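Local coordinates for protein CsuE (Acinetobacter baumannii, PDB 6FJY) that is the tip adhesion subunit of archaic chaperone-usher Csu pili, and probably mediates bacterial attachment during biofilm formation, at residues Val4-Tyr18 against Asp168-Arg182. Numbering follows the deposited sequence.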
ATOM      1  N   VAL D   4      31.827  -5.266  -0.786  1.00 70.43           N
ATOM      2  CA  VAL D   4      31.207  -4.939   0.487  1.00 66.94           C
ATOM      3  C   VAL D   4      30.619  -3.540   0.404  1.00 63.82           C
ATOM      4  O   VAL D   4      31.277  -2.603  -0.064  1.00 66.44           O
ATOM      5  CB  VAL D   4      32.222  -5.046   1.642  1.00 80.04           C
ATOM      6  CG1 VAL D   4      31.988  -3.958   2.647  1.00 93.27           C
ATOM      7  CG2 VAL D   4      32.116  -6.405   2.294  1.00 57.35           C
ATOM      8  N   SER D   5      29.381  -3.407   0.874  1.00 70.61           N
ATOM      9  CA  SER D   5      28.592  -2.193   0.724  1.00 74.41           C
ATOM     10  C   SER D   5      28.865  -1.233   1.882  1.00 78.22           C
ATOM     11  O   SER D   5      28.526  -1.523   3.033  1.00 63.18           O
ATOM     12  CB  SER D   5      27.108  -2.548   0.656  1.00 70.80           C
ATOM     13  OG  SER D   5      26.318  -1.378   0.581  1.00 87.44           O
ATOM     14  N   ALA D   6      29.459  -0.079   1.567  1.00 90.15           N
ATOM     15  CA  ALA D   6      29.801   0.911   2.582  1.00 84.14           C
ATOM     16  C   ALA D   6      28.614   1.766   3.011  1.00 85.25           C
ATOM     17  O   ALA D   6      28.686   2.422   4.055  1.00 72.06           O
ATOM     18  CB  ALA D   6      30.920   1.818   2.068  1.00 82.10           C
ATOM     19  N   SER D   7      27.533   1.774   2.238  1.00101.51           N
ATOM     20  CA  SER D   7      26.357   2.583   2.540  1.00100.39           C
ATOM     21  C   SER D   7      25.141   1.918   1.903  1.00110.82           C
ATOM     22  O   SER D   7      25.232   0.815   1.357  1.00112.40           O
ATOM     23  CB  SER D   7      26.573   4.018   2.052  1.00 90.82           C
ATOM     24  OG  SER D   7      27.637   4.061   1.117  1.00 87.61           O
ATOM     25  N   GLY D   8      23.990   2.588   1.981  1.00118.25           N
ATOM     26  CA  GLY D   8      22.784   2.096   1.334  1.00112.63           C
ATOM     27  C   GLY D   8      21.608   1.826   2.257  1.00 94.96           C
ATOM     28  O   GLY D   8      21.788   1.627   3.463  1.00 85.64           O
ATOM     29  N   THR D   9      20.397   1.802   1.697  1.00 82.28           N
ATOM     30  CA  THR D   9      19.181   1.587   2.469  1.00 84.41           C
ATOM     31  C   THR D   9      18.376   0.437   1.886  1.00 85.46           C
ATOM     32  O   THR D   9      18.126   0.387   0.678  1.00 91.34           O
ATOM     33  CB  THR D   9      18.306   2.844   2.520  1.00 96.25           C
ATOM     34  OG1 THR D   9      17.035   2.516   3.095  1.00 79.96           O
ATOM     35  CG2 THR D   9      18.095   3.423   1.125  1.00106.14           C
ATOM     36  N   SER D  10      17.963  -0.475   2.750  1.00 85.20           N
ATOM     37  CA  SER D  10      17.037  -1.540   2.400  1.00 76.32           C
ATOM     38  C   SER D  10      15.714  -1.253   3.097  1.00 81.70           C
ATOM     39  O   SER D  10      15.663  -1.179   4.329  1.00 87.17           O
ATOM     40  CB  SER D  10      17.583  -2.905   2.818  1.00 64.65           C
ATOM     41  OG  SER D  10      18.962  -3.033   2.500  1.00 52.57           O
ATOM     42  N   SER D  11      14.655  -1.073   2.315  1.00 77.76           N
ATOM     43  CA  SER D  11      13.328  -0.856   2.863  1.00 76.19           C
ATOM     44  C   SER D  11      12.428  -2.040   2.537  1.00 79.10           C
ATOM     45  O   SER D  11      12.655  -2.779   1.574  1.00 75.90           O
ATOM     46  CB  SER D  11      12.696   0.425   2.327  1.00 69.35           C
ATOM     47  OG  SER D  11      12.441   0.321   0.941  1.00 69.81           O
ATOM     48  N   ILE D  12      11.413  -2.222   3.375  1.00 68.30           N
ATOM     49  CA  ILE D  12      10.359  -3.196   3.150  1.00 66.00           C
ATOM     50  C   ILE D  12       9.044  -2.531   3.531  1.00 61.29           C
ATOM     51  O   ILE D  12       9.009  -1.626   4.371  1.00 57.79           O
ATOM     52  CB  ILE D  12      10.583  -4.503   3.954  1.00 79.83           C
ATOM     53  CG1 ILE D  12      10.311  -4.280   5.441  1.00 90.94           C
ATOM     54  CG2 ILE D  12      12.009  -5.030   3.767  1.00 66.46           C
ATOM     55  CD1 ILE D  12      10.255  -5.555   6.249  1.00 95.28           C
ATOM     56  N   SER D  13       7.951  -2.987   2.908  1.00 66.54           N
ATOM     57  CA  SER D  13       6.639  -2.392   3.127  1.00 62.47           C
ATOM     58  C   SER D  13       5.611  -3.477   3.416  1.00 63.10           C
ATOM     59  O   SER D  13       5.602  -4.521   2.760  1.00 54.91           O
ATOM     60  CB  SER D  13       6.202  -1.554   1.920  1.00 58.45           C
ATOM     61  OG  SER D  13       7.023  -0.409   1.796  1.00 76.40           O
ATOM     62  N   VAL D  14       4.755  -3.223   4.405  1.00 63.60           N
ATOM     63  CA  VAL D  14       3.736  -4.181   4.825  1.00 64.66           C
ATOM     64  C   VAL D  14       2.467  -3.429   5.215  1.00 67.78           C
ATOM     65  O   VAL D  14       2.543  -2.368   5.851  1.00 54.83           O
ATOM     66  CB  VAL D  14       4.247  -5.078   5.970  1.00 63.59           C
ATOM     67  CG1 VAL D  14       4.861  -4.256   7.085  1.00 60.98           C
ATOM     68  CG2 VAL D  14       3.119  -5.970   6.519  1.00 67.21           C
ATOM     69  N   PRO D  15       1.288  -3.918   4.818  1.00 62.93           N
ATOM     70  CA  PRO D  15       0.042  -3.293   5.267  1.00 58.82           C
ATOM     71  C   PRO D  15      -0.178  -3.524   6.749  1.00 61.88           C
ATOM     72  O   PRO D  15       0.246  -4.534   7.314  1.00 57.83           O
ATOM     73  CB  PRO D  15      -1.031  -3.995   4.428  1.00 69.02           C
ATOM     74  CG  PRO D  15      -0.404  -5.271   4.010  1.00 70.35           C
ATOM     75  CD  PRO D  15       1.043  -4.950   3.803  1.00 63.22           C
ATOM     76  N   SER D  16      -0.858  -2.559   7.373  1.00 71.66           N
ATOM     77  CA  SER D  16      -0.902  -2.487   8.832  1.00 69.48           C
ATOM     78  C   SER D  16      -1.657  -3.668   9.431  1.00 64.58           C
ATOM     79  O   SER D  16      -1.197  -4.275  10.407  1.00 60.26           O
ATOM     80  CB  SER D  16      -1.534  -1.165   9.260  1.00 71.61           C
ATOM     81  OG  SER D  16      -1.571  -1.051  10.664  1.00 83.09           O
ATOM     82  N   ILE D  17      -2.812  -4.012   8.854  1.00 73.79           N
ATOM     83  CA  ILE D  17      -3.652  -5.058   9.427  1.00 68.65           C
ATOM     84  C   ILE D  17      -2.998  -6.423   9.258  1.00 67.62           C
ATOM     85  O   ILE D  17      -3.021  -7.255  10.173  1.00 61.59           O
ATOM     86  CB  ILE D  17      -5.051  -5.018   8.793  1.00 70.92           C
ATOM     87  CG1 ILE D  17      -5.663  -3.626   8.957  1.00 84.26           C
ATOM     88  CG2 ILE D  17      -5.957  -6.122   9.387  1.00 63.76           C
ATOM     89  CD1 ILE D  17      -5.842  -3.200  10.396  1.00 83.17           C
ATOM     90  N   TYR D  18      -2.423  -6.679   8.080  1.00 70.72           N
ATOM     91  CA  TYR D  18      -1.699  -7.921   7.855  1.00 73.96           C
ATOM     92  C   TYR D  18      -0.569  -8.070   8.862  1.00 70.81           C
ATOM     93  O   TYR D  18      -0.364  -9.151   9.428  1.00 58.90           O
ATOM     94  CB  TYR D  18      -1.174  -7.949   6.417  1.00 73.25           C
ATOM     95  CG  TYR D  18      -0.408  -9.192   6.015  1.00 84.63           C
ATOM     96  CD1 TYR D  18       0.908  -9.384   6.423  1.00 92.78           C
ATOM     97  CD2 TYR D  18      -0.986 -10.153   5.187  1.00 91.13           C
ATOM     98  CE1 TYR D  18       1.621 -10.504   6.050  1.00105.09           C
ATOM     99  CE2 TYR D  18      -0.276 -11.285   4.804  1.00106.09           C
ATOM    100  CZ  TYR D  18       1.031 -11.453   5.241  1.00110.03           C
ATOM    101  OH  TYR D  18       1.756 -12.565   4.875  1.00108.82           O
ATOM    102  N   ASP D 168      34.127  -4.372   6.245  1.00 73.41           N
ATOM    103  CA  ASP D 168      32.952  -3.888   6.952  1.00 75.90           C
ATOM    104  C   ASP D 168      31.914  -3.367   5.970  1.00 70.36           C
ATOM    105  O   ASP D 168      32.197  -2.455   5.188  1.00 66.08           O
ATOM    106  CB  ASP D 168      33.344  -2.798   7.945  1.00 78.73           C
ATOM    107  CG  ASP D 168      34.333  -3.288   8.963  1.00 88.77           C
ATOM    108  OD1 ASP D 168      34.282  -4.494   9.286  1.00 90.27           O
ATOM    109  OD2 ASP D 168      35.160  -2.481   9.440  1.00 94.17           O
ATOM    110  N   SER D 169      30.711  -3.933   6.031  1.00 76.97           N
ATOM    111  CA  SER D 169      29.548  -3.421   5.324  1.00 59.86           C
ATOM    112  C   SER D 169      28.705  -2.566   6.263  1.00 72.96           C
ATOM    113  O   SER D 169      28.778  -2.682   7.487  1.00 62.10           O
ATOM    114  CB  SER D 169      28.699  -4.562   4.746  1.00 58.48           C
ATOM    115  OG  SER D 169      28.036  -5.307   5.751  1.00 60.83           O
ATOM    116  N   LEU D 170      27.907  -1.690   5.664  1.00 81.40           N
ATOM    117  CA  LEU D 170      27.099  -0.720   6.387  1.00 83.27           C
ATOM    118  C   LEU D 170      25.843  -0.460   5.574  1.00 86.17           C
ATOM    119  O   LEU D 170      25.927  -0.097   4.396  1.00 83.12           O
ATOM    120  CB  LEU D 170      27.864   0.594   6.605  1.00 94.88           C
ATOM    121  CG  LEU D 170      27.504   1.552   7.751  1.00 95.20           C
ATOM    122  CD1 LEU D 170      28.251   2.889   7.592  1.00 98.23           C
ATOM    123  CD2 LEU D 170      26.010   1.791   7.911  1.00 80.30           C
ATOM    124  N   GLY D 171      24.687  -0.641   6.200  1.00 83.08           N
ATOM    125  CA  GLY D 171      23.438  -0.309   5.549  1.00 70.67           C
ATOM    126  C   GLY D 171      22.404   0.131   6.561  1.00 68.44           C
ATOM    127  O   GLY D 171      22.482  -0.197   7.746  1.00 59.35           O
ATOM    128  N   SER D 172      21.428   0.882   6.064  1.00 76.07           N
ATOM    129  CA  SER D 172      20.287   1.323   6.846  1.00 77.78           C
ATOM    130  C   SER D 172      19.072   0.471   6.506  1.00 87.70           C
ATOM    131  O   SER D 172      18.790   0.218   5.331  1.00 83.99           O
ATOM    132  CB  SER D 172      19.977   2.794   6.579  1.00 90.78           C
ATOM    133  OG  SER D 172      18.754   3.158   7.197  1.00 97.09           O
ATOM    134  N   LEU D 173      18.359   0.034   7.532  1.00 91.40           N
ATOM    135  CA  LEU D 173      17.157  -0.765   7.376  1.00 85.57           C
ATOM    136  C   LEU D 173      15.947   0.079   7.750  1.00 79.40           C
ATOM    137  O   LEU D 173      15.966   0.800   8.755  1.00 66.95           O
ATOM    138  CB  LEU D 173      17.211  -2.026   8.246  1.00 97.44           C
ATOM    139  CG  LEU D 173      17.993  -3.261   7.791  1.00 95.74           C
ATOM    140  CD1 LEU D 173      19.383  -2.922   7.266  1.00 95.30           C
ATOM    141  CD2 LEU D 173      18.099  -4.242   8.946  1.00 93.11           C
ATOM    142  N   SER D 174      14.900  -0.011   6.934  1.00 72.36           N
ATOM    143  CA  SER D 174      13.683   0.751   7.151  1.00 67.74           C
ATOM    144  C   SER D 174      12.477  -0.126   6.845  1.00 75.87           C
ATOM    145  O   SER D 174      12.536  -1.026   6.001  1.00 62.53           O
ATOM    146  CB  SER D 174      13.653   2.017   6.285  1.00 67.30           C
ATOM    147  OG  SER D 174      12.535   2.819   6.610  1.00 74.45           O
ATOM    148  N   ILE D 175      11.385   0.143   7.555  1.00 84.65           N
ATOM    149  CA  ILE D 175      10.128  -0.577   7.409  1.00 77.70           C
ATOM    150  C   ILE D 175       9.015   0.450   7.264  1.00 74.68           C
ATOM    151  O   ILE D 175       8.855   1.325   8.124  1.00 73.73           O
ATOM    152  CB  ILE D 175       9.846  -1.500   8.610  1.00 75.22           C
ATOM    153  CG1 ILE D 175      10.924  -2.567   8.740  1.00 69.30           C
ATOM    154  CG2 ILE D 175       8.445  -2.129   8.506  1.00 54.71           C
ATOM    155  CD1 ILE D 175      10.821  -3.368  10.033  1.00 60.72           C
ATOM    156  N   THR D 176       8.250   0.348   6.182  1.00 71.93           N
ATOM    157  CA  THR D 176       7.152   1.266   5.909  1.00 66.52           C
ATOM    158  C   THR D 176       5.833   0.526   6.132  1.00 65.26           C
ATOM    159  O   THR D 176       5.487  -0.388   5.378  1.00 56.13           O
ATOM    160  CB  THR D 176       7.236   1.823   4.489  1.00 71.24           C
ATOM    161  OG1 THR D 176       8.458   2.557   4.330  1.00 69.94           O
ATOM    162  CG2 THR D 176       6.065   2.744   4.219  1.00 70.65           C
ATOM    163  N   VAL D 177       5.109   0.936   7.163  1.00 64.87           N
ATOM    164  CA  VAL D 177       3.794   0.409   7.481  1.00 61.51           C
ATOM    165  C   VAL D 177       2.769   1.205   6.691  1.00 67.13           C
ATOM    166  O   VAL D 177       2.730   2.438   6.778  1.00 63.15           O
ATOM    167  CB  VAL D 177       3.528   0.506   8.990  1.00 62.81           C
ATOM    168  CG1 VAL D 177       2.247  -0.188   9.357  1.00 58.71           C
ATOM    169  CG2 VAL D 177       4.716  -0.071   9.771  1.00 58.41           C
ATOM    170  N   LEU D 178       1.922   0.490   5.908  1.00 71.11           N
ATOM    171  CA  LEU D 178       0.994   1.107   4.978  1.00 71.38           C
ATOM    172  C   LEU D 178      -0.409   1.157   5.558  1.00 67.05           C
ATOM    173  O   LEU D 178      -0.806   0.269   6.312  1.00 80.56           O
ATOM    174  CB  LEU D 178       0.957   0.337   3.658  1.00 82.93           C
ATOM    175  CG  LEU D 178       2.265   0.364   2.867  1.00 75.87           C
ATOM    176  CD1 LEU D 178       2.160  -0.511   1.640  1.00 67.97           C
ATOM    177  CD2 LEU D 178       2.592   1.779   2.481  1.00 72.18           C
ATOM    178  N   PRO D 179      -1.165   2.198   5.223  1.00 75.47           N
ATOM    179  CA  PRO D 179      -2.588   2.214   5.572  1.00 75.49           C
ATOM    180  C   PRO D 179      -3.306   1.033   4.938  1.00 78.06           C
ATOM    181  O   PRO D 179      -2.948   0.566   3.853  1.00 64.40           O
ATOM    182  CB  PRO D 179      -3.083   3.546   5.000  1.00 75.55           C
ATOM    183  CG  PRO D 179      -1.864   4.383   4.886  1.00 76.22           C
ATOM    184  CD  PRO D 179      -0.747   3.439   4.554  1.00 69.14           C
ATOM    185  N   ASP D 180      -4.338   0.558   5.628  1.00 91.33           N
ATOM    186  CA  ASP D 180      -4.961  -0.711   5.288  1.00 85.87           C
ATOM    187  C   ASP D 180      -6.423  -0.696   5.715  1.00 85.78           C
ATOM    188  O   ASP D 180      -6.764  -0.116   6.749  1.00 87.64           O
ATOM    189  CB  ASP D 180      -4.212  -1.864   5.966  1.00 82.84           C
ATOM    190  CG  ASP D 180      -4.542  -3.206   5.364  1.00 75.32           C
ATOM    191  OD1 ASP D 180      -5.333  -3.240   4.398  1.00 78.64           O
ATOM    192  OD2 ASP D 180      -4.006  -4.221   5.853  1.00 66.87           O
ATOM    193  N   CYS D 181      -7.276  -1.346   4.922  1.00 77.26           N
ATOM    194  CA  CYS D 181      -8.706  -1.401   5.197  1.00 82.04           C
ATOM    195  C   CYS D 181      -9.279  -2.703   4.649  1.00 87.75           C
ATOM    196  O   CYS D 181      -8.772  -3.259   3.671  1.00 84.62           O
ATOM    197  CB  CYS D 181      -9.460  -0.210   4.589  1.00 79.41           C
ATOM    198  SG  CYS D 181      -9.152   1.407   5.346  1.00 58.81           S
ATOM    199  N   ARG D 182     -10.342  -3.184   5.296  1.00 86.78           N
ATOM    200  CA  ARG D 182     -11.071  -4.362   4.847  1.00 79.21           C
ATOM    201  C   ARG D 182     -12.567  -4.121   4.965  1.00 71.61           C
ATOM    202  O   ARG D 182     -13.026  -3.534   5.947  1.00 66.18           O
ATOM    203  CB  ARG D 182     -10.688  -5.587   5.657  1.00 73.90           C
ATOM    204  CG  ARG D 182      -9.290  -6.055   5.391  1.00 65.55           C
ATOM    205  CD  ARG D 182      -8.517  -6.137   6.671  1.00 81.45           C
ATOM    206  NE  ARG D 182      -7.684  -7.333   6.720  1.00 94.06           N
ATOM    207  CZ  ARG D 182      -6.513  -7.446   6.111  1.00 97.95           C
ATOM    208  NH1 ARG D 182      -6.034  -6.436   5.395  1.00 98.02           N
ATOM    209  NH2 ARG D 182      -5.826  -8.570   6.228  1.00106.60           N
TER
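A parallel strand pair in the Ig-like beta sandwich of the N-terminal half joins Thr9-Pro15 to Asp168-Leu178. Ser10 N donates to Ser172 O at 2.8 Å, and Thr176 N to Ile12 O at 2.8 Å. The ladder runs on to Leu178 N on Val14 O. Before it, Leu170 N reaches Ser5 O at 2.7 Å. Side chains alternate between two faces. Ile12 and Ile175 lie side by side on the face shared with Ser10, Leu173, Val14 and Val177, CG1 to CG1 at 3.8 Å. Leu173, Ile175 and Val177 are buried there. Ile12 places CG1 between its backbone N and carbonyl carbon (chi1 73°), which sets that branch beside Ile175. Leu173 packs on Phe29 and Ile72. On the other face Ser13 OG sits 3.5 Å from Thr176 CB. Strand 119-136 pairs antiparallel with the far edge of 168-178. Strand 167-184 runs on from here to pair antiparallel with strand 202-210, and Cys181 is disulfide-bonded to Cys210. Asp180 OD2 accepts Ile17 N at 3.2 Å, on the anti side of the carboxylate, at the start of helix 16-21. Asp180 OD2 also forms a salt bridge with Arg182 NH1 at 3.0 Å. Ile17 CG2 lies 3.4 Å from Arg182 NE, over one face of the guanidinium, offset toward its rim. Trp6 of the CsuC chaperone chain packs on Pro15 and Leu178.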